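Local coordinates for Myo-inositol phosphohydrolase (Mitsuokella multacida, PDB 4WU3), which probably removes phosphate groups from inositol phosphates as a protein-tyrosine-phosphatase-like phytase, and binds inositol-(1,3,4,5)-tetrakisphosphate, at residues K318-Y321 with S322-A325. The protein carries 2 engineered substitutions. Sequence-based numbering, arbitrary orientation.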
# COMPACT_ATOMS: atom_id res chain seq x y z
N LYS A 318 29.27 2.75 -5.46
CA LYS A 318 29.82 4.00 -4.95
C LYS A 318 28.72 4.98 -4.53
O LYS A 318 28.69 5.44 -3.39
CB LYS A 318 30.73 4.62 -6.01
CG LYS A 318 31.47 5.87 -5.56
CD LYS A 318 32.40 6.37 -6.67
CE LYS A 318 32.93 7.77 -6.38
NZ LYS A 318 33.91 7.77 -5.26
N THR A 319 27.83 5.32 -5.45
CA THR A 319 26.68 6.15 -5.12
C THR A 319 25.73 5.33 -4.27
O THR A 319 25.37 4.21 -4.63
CB THR A 319 25.92 6.58 -6.39
OG1 THR A 319 26.81 7.23 -7.30
CG2 THR A 319 24.78 7.51 -6.04
N PRO A 320 25.32 5.88 -3.11
CA PRO A 320 24.39 5.15 -2.26
C PRO A 320 23.07 4.88 -2.99
O PRO A 320 22.69 5.65 -3.87
CB PRO A 320 24.16 6.11 -1.08
CG PRO A 320 25.34 7.03 -1.09
CD PRO A 320 25.74 7.17 -2.53
N TYR A 321 22.40 3.79 -2.62
CA TYR A 321 21.16 3.41 -3.27
C TYR A 321 20.11 4.51 -3.14
O TYR A 321 19.43 4.85 -4.11
CB TYR A 321 20.60 2.09 -2.72
CG TYR A 321 19.23 1.81 -3.28
CD1 TYR A 321 19.08 1.16 -4.49
CD2 TYR A 321 18.10 2.26 -2.64
CE1 TYR A 321 17.82 0.94 -5.03
CE2 TYR A 321 16.84 2.04 -3.17
CZ TYR A 321 16.71 1.38 -4.37
OH TYR A 321 15.46 1.16 -4.90
N SER A 322 19.98 5.06 -1.93
CA SER A 322 19.01 6.13 -1.68
C SER A 322 19.24 7.33 -2.59
O SER A 322 18.28 7.95 -3.04
CB SER A 322 19.08 6.56 -0.21
OG SER A 322 20.41 6.95 0.12
N VAL A 323 20.51 7.64 -2.86
CA VAL A 323 20.86 8.77 -3.71
C VAL A 323 20.52 8.47 -5.16
O VAL A 323 19.87 9.27 -5.83
CB VAL A 323 22.36 9.16 -3.56
CG1 VAL A 323 22.72 10.30 -4.50
CG2 VAL A 323 22.66 9.58 -2.13
N TRP A 324 20.94 7.31 -5.63
CA TRP A 324 20.57 6.87 -6.97
C TRP A 324 19.05 6.84 -7.13
O TRP A 324 18.51 7.32 -8.13
CB TRP A 324 21.16 5.49 -7.24
CG TRP A 324 20.71 4.89 -8.52
CD1 TRP A 324 21.33 4.99 -9.74
CD2 TRP A 324 19.55 4.07 -8.72
NE1 TRP A 324 20.61 4.29 -10.68
CE2 TRP A 324 19.52 3.72 -10.08
CE3 TRP A 324 18.53 3.62 -7.88
CZ2 TRP A 324 18.51 2.94 -10.62
CZ3 TRP A 324 17.53 2.85 -8.41
CH2 TRP A 324 17.52 2.51 -9.77
N ALA A 325 18.35 6.28 -6.15
CA ALA A 325 16.91 6.09 -6.26
C ALA A 325 16.17 7.43 -6.33
O ALA A 325 15.21 7.57 -7.08
CB ALA A 325 16.37 5.27 -5.10
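Ala-325 sets its methyl over one face of the Tyr-321 ring, a CH-pi contact with CB 4.2 Å from the ring centroid and nearest to CE2. Across the ring's CZ, the other epsilon carbon, Tyr-321 CE1, meets Trp-324 CZ3 at 3.9 Å, the planes of the two aromatics inclined at 38°. Both rings leave the helix with CG anti to the backbone N (chi1 173° in each), which swings them out on the same flank. Ahead of them, Pro-320 lies alongside Val-323, its CG 3.8 Å from Val-323 CG2, while the Thr-319 methyl CG2 crosses to Val-323 CG1, also at 3.8 Å. The backbone fixes this spacing: Trp-324 N donates an almost straight bond to Pro-320 O (3.0 Å), Val-323 N adds a weak one to the same oxygen, and Ala-325 N reaches Tyr-321 O at 2.7 Å. Farther out, Tyr-310 of helix 291-313 packs edge-to-face with both rings, Trp-324 NE1 is hydrogen-bonded to Glu-313 OE1, and in helix 219-230 Asp-223 OD2 bonds Ser-322 OG while Val-222 and Leu-226 touch Tyr-321. Were Tyr-321 cut back to an alanine, a gap would probably open towards both helices, the Ala-325 methyl losing the ring face beneath it and Trp-324 CZ3 its contact with CE1. The arrangement is a helix N-terminus with proline at the N-cap position, where Tyr-321 docks the first turn of helix 321-327 against helices 219-230 and 291-313, and Trp-324 against the latter.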